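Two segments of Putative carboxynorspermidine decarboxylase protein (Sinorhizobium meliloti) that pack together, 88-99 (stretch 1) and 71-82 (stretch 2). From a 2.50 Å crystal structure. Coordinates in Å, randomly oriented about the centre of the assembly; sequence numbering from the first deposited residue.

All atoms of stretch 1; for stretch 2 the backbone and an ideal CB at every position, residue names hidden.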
ATOM      1  N   GLU B  88      25.489   4.853   8.787  1.00 44.94           N
ATOM      2  CA  GLU B  88      24.673   4.187   9.749  1.00 43.71           C
ATOM      3  C   GLU B  88      24.413   2.767   9.277  1.00 41.93           C
ATOM      4  O   GLU B  88      24.357   1.827  10.078  1.00 40.69           O
ATOM      5  CB  GLU B  88      23.372   4.925   9.991  1.00 44.39           C
ATOM      6  CG  GLU B  88      22.755   4.516  11.316  1.00 48.66           C
ATOM      7  CD  GLU B  88      21.380   5.130  11.573  1.00 56.81           C
ATOM      8  OE1 GLU B  88      21.189   6.350  11.246  1.00 58.85           O
ATOM      9  OE2 GLU B  88      20.499   4.387  12.116  1.00 56.99           O
ATOM     10  N   VAL B  89      24.281   2.586   7.973  1.00 40.40           N
ATOM     11  CA  VAL B  89      24.067   1.247   7.504  1.00 38.58           C
ATOM     12  C   VAL B  89      25.273   0.408   7.937  1.00 39.15           C
ATOM     13  O   VAL B  89      25.108  -0.626   8.617  1.00 37.89           O
ATOM     14  CB  VAL B  89      23.809   1.192   6.003  1.00 38.16           C
ATOM     15  CG1 VAL B  89      23.624  -0.223   5.557  1.00 36.88           C
ATOM     16  CG2 VAL B  89      22.564   1.979   5.647  1.00 37.21           C
ATOM     17  N   VAL B  90      26.480   0.897   7.604  1.00 40.23           N
ATOM     18  CA  VAL B  90      27.723   0.170   7.870  1.00 40.24           C
ATOM     19  C   VAL B  90      27.871  -0.225   9.334  1.00 40.97           C
ATOM     20  O   VAL B  90      28.312  -1.325   9.643  1.00 42.02           O
ATOM     21  CB  VAL B  90      28.989   0.923   7.364  1.00 41.77           C
ATOM     22  CG1 VAL B  90      30.284   0.319   7.981  1.00 40.21           C
ATOM     23  CG2 VAL B  90      29.052   0.856   5.838  1.00 40.20           C
ATOM     24  N   SER B  91      27.479   0.653  10.237  1.00 41.55           N
ATOM     25  CA  SER B  91      27.592   0.340  11.645  1.00 42.19           C
ATOM     26  C   SER B  91      26.618  -0.723  12.141  1.00 40.94           C
ATOM     27  O   SER B  91      26.844  -1.270  13.177  1.00 41.91           O
ATOM     28  CB  SER B  91      27.440   1.591  12.484  1.00 43.19           C
ATOM     29  OG  SER B  91      26.131   2.057  12.361  1.00 44.78           O
ATOM     30  N   HIS B  92      25.551  -1.026  11.415  1.00 40.11           N
ATOM     31  CA  HIS B  92      24.619  -2.095  11.845  1.00 39.60           C
ATOM     32  C   HIS B  92      24.958  -3.418  11.167  1.00 39.29           C
ATOM     33  O   HIS B  92      24.669  -4.465  11.711  1.00 39.18           O
ATOM     34  CB  HIS B  92      23.130  -1.781  11.544  1.00 38.16           C
ATOM     35  CG  HIS B  92      22.551  -0.642  12.332  1.00 38.07           C
ATOM     36  ND1 HIS B  92      22.395  -0.680  13.699  1.00 40.99           N
ATOM     37  CD2 HIS B  92      22.048   0.551  11.935  1.00 37.48           C
ATOM     38  CE1 HIS B  92      21.854   0.456  14.113  1.00 41.57           C
ATOM     39  NE2 HIS B  92      21.632   1.220  13.060  1.00 38.99           N
ATOM     40  N   ALA B  93      25.567  -3.360   9.987  1.00 39.97           N
ATOM     41  CA  ALA B  93      25.728  -4.541   9.146  1.00 40.56           C
ATOM     42  C   ALA B  93      27.040  -5.282   9.396  1.00 42.16           C
ATOM     43  O   ALA B  93      28.046  -4.663   9.717  1.00 43.98           O
ATOM     44  CB  ALA B  93      25.624  -4.151   7.671  1.00 39.96           C
ATOM     45  N   ASP B  94      27.027  -6.603   9.230  1.00 42.55           N
ATOM     46  CA  ASP B  94      28.251  -7.410   9.184  1.00 43.58           C
ATOM     47  C   ASP B  94      28.743  -7.606   7.766  1.00 43.65           C
ATOM     48  O   ASP B  94      29.928  -7.732   7.511  1.00 44.98           O
ATOM     49  CB  ASP B  94      27.979  -8.768   9.802  1.00 44.10           C
ATOM     50  CG  ASP B  94      27.691  -8.663  11.273  1.00 45.92           C
ATOM     51  OD1 ASP B  94      28.516  -8.045  11.977  1.00 50.07           O
ATOM     52  OD2 ASP B  94      26.642  -9.169  11.725  1.00 46.12           O
ATOM     53  N   LYS B  95      27.810  -7.637   6.839  1.00 43.04           N
ATOM     54  CA  LYS B  95      28.124  -7.687   5.446  1.00 42.87           C
ATOM     55  C   LYS B  95      27.295  -6.614   4.777  1.00 42.83           C
ATOM     56  O   LYS B  95      26.180  -6.268   5.242  1.00 42.19           O
ATOM     57  CB  LYS B  95      27.851  -9.090   4.895  1.00 42.54           C
ATOM     58  CG  LYS B  95      28.864 -10.099   5.457  1.00 43.39           C
ATOM     59  CD  LYS B  95      28.798 -11.457   4.789  1.00 45.19           C
ATOM     60  CE  LYS B  95      29.719 -12.504   5.426  1.00 42.78           C
ATOM     61  NZ  LYS B  95      29.296 -12.783   6.840  1.00 42.91           N
ATOM     62  N   ILE B  96      27.860  -6.047   3.712  1.00 42.83           N
ATOM     63  CA  ILE B  96      27.169  -5.037   2.920  1.00 41.66           C
ATOM     64  C   ILE B  96      27.330  -5.446   1.477  1.00 41.83           C
ATOM     65  O   ILE B  96      28.379  -5.949   1.089  1.00 42.27           O
ATOM     66  CB  ILE B  96      27.707  -3.602   3.185  1.00 42.45           C
ATOM     67  CG1 ILE B  96      26.768  -2.559   2.551  1.00 42.90           C
ATOM     68  CG2 ILE B  96      29.119  -3.441   2.696  1.00 41.09           C
ATOM     69  CD1 ILE B  96      27.085  -1.122   2.947  1.00 42.16           C
ATOM     70  N   ILE B  97      26.272  -5.279   0.702  1.00 41.14           N
ATOM     71  CA  ILE B  97      26.273  -5.668  -0.685  1.00 41.69           C
ATOM     72  C   ILE B  97      25.864  -4.502  -1.557  1.00 42.60           C
ATOM     73  O   ILE B  97      24.949  -3.723  -1.220  1.00 41.46           O
ATOM     74  CB  ILE B  97      25.360  -6.855  -0.908  1.00 41.55           C
ATOM     75  CG1 ILE B  97      25.949  -8.047  -0.154  1.00 42.11           C
ATOM     76  CG2 ILE B  97      25.186  -7.161  -2.409  1.00 40.62           C
ATOM     77  CD1 ILE B  97      24.956  -8.759   0.713  1.00 44.91           C
ATOM     78  N   PHE B  98      26.592  -4.364  -2.664  1.00 43.68           N
ATOM     79  CA  PHE B  98      26.369  -3.267  -3.581  1.00 44.27           C
ATOM     80  C   PHE B  98      25.878  -3.812  -4.867  1.00 45.41           C
ATOM     81  O   PHE B  98      26.264  -4.918  -5.275  1.00 45.77           O
ATOM     82  CB  PHE B  98      27.622  -2.454  -3.816  1.00 44.67           C
ATOM     83  CG  PHE B  98      28.265  -1.975  -2.559  1.00 44.28           C
ATOM     84  CD1 PHE B  98      27.837  -0.802  -1.954  1.00 43.58           C
ATOM     85  CD2 PHE B  98      29.302  -2.708  -1.964  1.00 44.19           C
ATOM     86  CE1 PHE B  98      28.433  -0.357  -0.778  1.00 42.81           C
ATOM     87  CE2 PHE B  98      29.895  -2.277  -0.811  1.00 43.35           C
ATOM     88  CZ  PHE B  98      29.455  -1.093  -0.210  1.00 43.54           C
ATOM     89  N   ASN B  99      25.024  -3.007  -5.496  1.00 46.37           N
ATOM     90  CA  ASN B  99      24.324  -3.364  -6.714  1.00 47.03           C
ATOM     91  C   ASN B  99      25.207  -3.293  -7.957  1.00 48.82           C
ATOM     92  O   ASN B  99      24.939  -3.951  -8.960  1.00 50.00           O
ATOM     93  CB  ASN B  99      23.102  -2.460  -6.879  1.00 46.61           C
ATOM     94  CG  ASN B  99      22.100  -3.014  -7.871  1.00 47.31           C
ATOM     95  OD1 ASN B  99      21.512  -4.070  -7.637  1.00 46.50           O
ATOM     96  ND2 ASN B  99      21.899  -2.303  -8.986  1.00 48.05           N
ATOM     97  N   UNK B  71      19.275  -9.633  15.894  1.00 37.44           N
ATOM     98  CA  UNK B  71      20.629  -9.982  16.311  1.00 38.26           C
ATOM     99  C   UNK B  71      21.292 -10.940  15.346  1.00 38.14           C
ATOM    100  O   UNK B  71      20.801 -11.134  14.226  1.00 37.53           O
ATOM    101  CB  UNK B  71      20.610 -10.595  17.713  1.00 38.26           C
ATOM    102  N   UNK B  72      22.397 -11.544  15.784  1.00 39.67           N
ATOM    103  CA  UNK B  72      23.179 -12.504  14.982  1.00 40.59           C
ATOM    104  C   UNK B  72      23.766 -11.788  13.742  1.00 40.06           C
ATOM    105  O   UNK B  72      24.168 -10.634  13.857  1.00 40.66           O
ATOM    106  CB  UNK B  72      22.307 -13.687  14.557  1.00 40.59           C
ATOM    107  N   UNK B  73      23.831 -12.439  12.590  1.00 39.17           N
ATOM    108  CA  UNK B  73      24.404 -11.804  11.408  1.00 39.99           C
ATOM    109  C   UNK B  73      23.384 -10.900  10.687  1.00 39.59           C
ATOM    110  O   UNK B  73      22.240 -11.319  10.410  1.00 39.88           O
ATOM    111  CB  UNK B  73      24.925 -12.875  10.447  1.00 39.99           C
ATOM    112  N   UNK B  74      23.784  -9.670  10.376  1.00 39.25           N
ATOM    113  CA  UNK B  74      22.934  -8.779   9.588  1.00 38.96           C
ATOM    114  C   UNK B  74      23.592  -8.409   8.267  1.00 37.64           C
ATOM    115  O   UNK B  74      24.745  -7.977   8.238  1.00 37.98           O
ATOM    116  CB  UNK B  74      22.610  -7.512  10.382  1.00 38.96           C
ATOM    117  N   UNK B  75      22.855  -8.592   7.182  1.00 36.65           N
ATOM    118  CA  UNK B  75      23.332  -8.269   5.821  1.00 36.01           C
ATOM    119  C   UNK B  75      22.551  -7.096   5.307  1.00 35.49           C
ATOM    120  O   UNK B  75      21.331  -7.027   5.483  1.00 35.17           O
ATOM    121  CB  UNK B  75      23.194  -9.460   4.870  1.00 36.01           C
ATOM    122  N   UNK B  76      23.260  -6.165   4.692  1.00 35.69           N
ATOM    123  CA  UNK B  76      22.618  -5.011   4.097  1.00 36.44           C
ATOM    124  C   UNK B  76      22.723  -5.056   2.585  1.00 36.93           C
ATOM    125  O   UNK B  76      23.777  -5.369   2.046  1.00 38.18           O
ATOM    126  CB  UNK B  76      23.234  -3.718   4.635  1.00 36.44           C
ATOM    127  N   UNK B  77      21.627  -4.762   1.907  1.00 37.46           N
ATOM    128  CA  UNK B  77      21.636  -4.609   0.465  1.00 39.08           C
ATOM    129  C   UNK B  77      20.842  -3.373   0.102  1.00 40.57           C
ATOM    130  O   UNK B  77      19.919  -2.976   0.827  1.00 41.26           O
ATOM    131  CB  UNK B  77      21.069  -5.849  -0.229  1.00 39.08           C
ATOM    132  N   UNK B  78      21.200  -2.747  -1.006  1.00 41.74           N
ATOM    133  CA  UNK B  78      20.383  -1.681  -1.544  1.00 43.14           C
ATOM    134  C   UNK B  78      20.653  -1.562  -3.010  1.00 43.66           C
ATOM    135  O   UNK B  78      21.737  -1.895  -3.459  1.00 44.77           O
ATOM    136  CB  UNK B  78      20.647  -0.354  -0.831  1.00 43.14           C
ATOM    137  N   UNK B  79      19.656  -1.081  -3.739  1.00 43.49           N
ATOM    138  CA  UNK B  79      19.810  -0.734  -5.136  1.00 44.60           C
ATOM    139  C   UNK B  79      20.655   0.535  -5.228  1.00 45.24           C
ATOM    140  O   UNK B  79      21.538   0.620  -6.069  1.00 46.23           O
ATOM    141  CB  UNK B  79      18.450  -0.547  -5.811  1.00 44.60           C
ATOM    142  N   UNK B  80      20.441   1.482  -4.321  1.00 44.93           N
ATOM    143  CA  UNK B  80      21.230   2.720  -4.298  1.00 46.39           C
ATOM    144  C   UNK B  80      21.401   3.273  -2.881  1.00 46.04           C
ATOM    145  O   UNK B  80      20.405   3.737  -2.295  1.00 46.35           O
ATOM    146  CB  UNK B  80      20.569   3.777  -5.185  1.00 46.39           C
ATOM    147  N   UNK B  81      22.616   3.247  -2.315  1.00 45.33           N
ATOM    148  CA  UNK B  81      22.778   3.799  -0.946  1.00 44.55           C
ATOM    149  C   UNK B  81      22.755   5.307  -0.945  1.00 45.62           C
ATOM    150  O   UNK B  81      23.222   5.926  -1.873  1.00 47.27           O
ATOM    151  CB  UNK B  81      24.087   3.315  -0.318  1.00 44.55           C
ATOM    152  N   UNK B  82      22.198   5.883   0.111  1.00 45.68           N
ATOM    153  CA  UNK B  82      22.245   7.301   0.335  1.00 47.19           C
ATOM    154  C   UNK B  82      23.468   7.566   1.177  1.00 49.04           C
ATOM    155  O   UNK B  82      23.784   6.779   2.096  1.00 48.01           O
ATOM    156  CB  UNK B  82      20.968   7.819   1.000  1.00 47.19           C
TER

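A strand that begins at 73 runs parallel to strand 95-98, and most of stretch 2 can be judged by what that strand and the helix before it offer.

Position 71 has a phi of 77°, which by itself favours glycine, and nothing of stretch 1 lies near its ideal CB; it is Gly71. Position 72 also has positive phi, easiest for glycine; its CB points away from stretch 1, which sets no demand on the side chain. It is Lys72.

At position 73 the CB points sideways, 4.3 Å from Asp94 OD2, which argues against a short acid, yet the amine of Lys95 lies farther out, within reach of a long chain. A long acid or a neutral polar chain could reach it. The residue is Glu73, whose OE2 forms a salt bridge with Lys95 NZ at 2.5 Å.

Position 74 has its ideal CB 3.9 Å from His92 O, an acceptor on the backbone. A small side chain with a donor suits it, serine or threonine above all. It is Thr74, and OG1 donates to His92 O at 2.8 Å. Thr74 N donates to Asp94 OD2 (3.2 Å) and Thr74 O accepts from Asp94 N (2.8 Å).

Position 75 pairs with Lys95, and its CB lies on the same face of the sheet as the side chains of Lys95 and Ile97. A flat or extended group could lie against the lysine's aliphatic part. It is His75: Lys95 CB sits over one face of the ring, 3.8 Å from the ring centroid, while His75 NE2 donates to Glu73 OE2 (2.8 Å), holding the acid that binds the lysine.

At position 76 the ideal CB is already 3.6 Å from Val89 CG1 and 3.9 Å from Ala93 CB, so a small apolar residue fits best. Ala76 fills the place with one methyl, and its backbone ties the strands: Ala76 N donates to Lys95 O (3.0 Å), and Ile97 N to Ala76 O (2.8 Å).

Position 77 has its CB 4.5 Å from Ile97 CB, with the amide of Asn99 farther on. A large, partly apolar chain with a polar tip suits both. Tyr77 CD1 packs on Ile97 CG2 at 3.7 Å, and its OH donates to Asn99 OD1 in a very short 2.4 Å bond.

Positions 78 to 80 make less side-chain contact. The CB of 78 is sideways and those of 79 and 80 point away, so choice is loose; they are Ser78, Val79 and Ala80. A water bridges Ser78 O and Asn99 N.

Position 81 points toward stretch 1 with no atom of it within 5.5 Å of the ideal CB: room for a large side chain, bordered by Val89, Ile96 and Phe98, with Ile97 O as acceptor. An aromatic with a hydroxyl answers both. Tyr81 OH donates to Ile97 O (2.9 Å), and Ile96 CD1 lies over one ring face.

Position 82 is out of reach and unconstrained here; it is Gly82.

Stretch 2 (71-82) GKETHAYSVAYG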
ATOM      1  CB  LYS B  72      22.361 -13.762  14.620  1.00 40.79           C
ATOM      2  CG  LYS B  72      21.946 -14.675  15.825  1.00 43.20           C
ATOM      3  CD  LYS B  72      21.565 -16.092  15.315  1.00 43.87           C
ATOM      4  CE  LYS B  72      21.414 -17.123  16.433  1.00 45.05           C
ATOM      5  NZ  LYS B  72      21.089 -18.495  15.890  1.00 44.41           N
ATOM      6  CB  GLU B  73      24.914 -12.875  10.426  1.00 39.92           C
ATOM      7  CG  GLU B  73      26.405 -12.719  10.099  1.00 42.02           C
ATOM      8  CD  GLU B  73      26.909 -13.659   9.019  1.00 40.16           C
ATOM      9  OE1 GLU B  73      27.194 -14.844   9.359  1.00 42.40           O
ATOM     10  OE2 GLU B  73      27.042 -13.185   7.862  1.00 34.76           O
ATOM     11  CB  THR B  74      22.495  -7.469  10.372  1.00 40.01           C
ATOM     12  OG1 THR B  74      23.446  -6.432  10.146  1.00 43.38           O
ATOM     13  CG2 THR B  74      22.350  -7.718  11.866  1.00 38.73           C
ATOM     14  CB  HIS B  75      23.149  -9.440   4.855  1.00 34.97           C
ATOM     15  CG  HIS B  75      24.126 -10.553   5.061  1.00 36.43           C
ATOM     16  ND1 HIS B  75      24.484 -11.424   4.050  1.00 34.56           N
ATOM     17  CD2 HIS B  75      24.840 -10.927   6.158  1.00 35.11           C
ATOM     18  CE1 HIS B  75      25.349 -12.307   4.525  1.00 35.32           C
ATOM     19  NE2 HIS B  75      25.589 -12.018   5.798  1.00 36.29           N
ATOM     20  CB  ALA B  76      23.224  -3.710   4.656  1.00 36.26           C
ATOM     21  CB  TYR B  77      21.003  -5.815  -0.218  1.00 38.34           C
ATOM     22  CG  TYR B  77      20.817  -5.622  -1.717  1.00 40.37           C
ATOM     23  CD1 TYR B  77      21.914  -5.525  -2.575  1.00 38.94           C
ATOM     24  CD2 TYR B  77      19.531  -5.517  -2.274  1.00 41.60           C
ATOM     25  CE1 TYR B  77      21.752  -5.350  -3.940  1.00 40.75           C
ATOM     26  CE2 TYR B  77      19.351  -5.327  -3.635  1.00 41.80           C
ATOM     27  CZ  TYR B  77      20.466  -5.246  -4.473  1.00 44.35           C
ATOM     28  OH  TYR B  77      20.275  -5.066  -5.844  1.00 45.17           O
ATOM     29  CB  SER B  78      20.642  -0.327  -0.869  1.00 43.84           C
ATOM     30  OG  SER B  78      19.850   0.700  -1.484  1.00 47.14           O
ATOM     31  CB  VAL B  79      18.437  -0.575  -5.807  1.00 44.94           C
ATOM     32  CG1 VAL B  79      18.579  -0.102  -7.182  1.00 48.40           C
ATOM     33  CG2 VAL B  79      17.731  -1.905  -5.837  1.00 44.66           C
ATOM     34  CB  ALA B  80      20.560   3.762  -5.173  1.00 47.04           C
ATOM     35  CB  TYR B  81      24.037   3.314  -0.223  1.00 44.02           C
ATOM     36  CG  TYR B  81      23.977   1.878   0.114  1.00 42.97           C
ATOM     37  CD1 TYR B  81      24.552   0.925  -0.740  1.00 43.53           C
ATOM     38  CD2 TYR B  81      23.307   1.439   1.262  1.00 42.00           C
ATOM     39  CE1 TYR B  81      24.468  -0.432  -0.449  1.00 43.54           C
ATOM     40  CE2 TYR B  81      23.227   0.082   1.565  1.00 40.29           C
ATOM     41  CZ  TYR B  81      23.801  -0.846   0.706  1.00 41.06           C
ATOM     42  OH  TYR B  81      23.711  -2.190   0.969  1.00 41.70           O
TER
HETATM   43  O   HOH W   1      24.215  -0.739  -3.762  1.00 39.32           O
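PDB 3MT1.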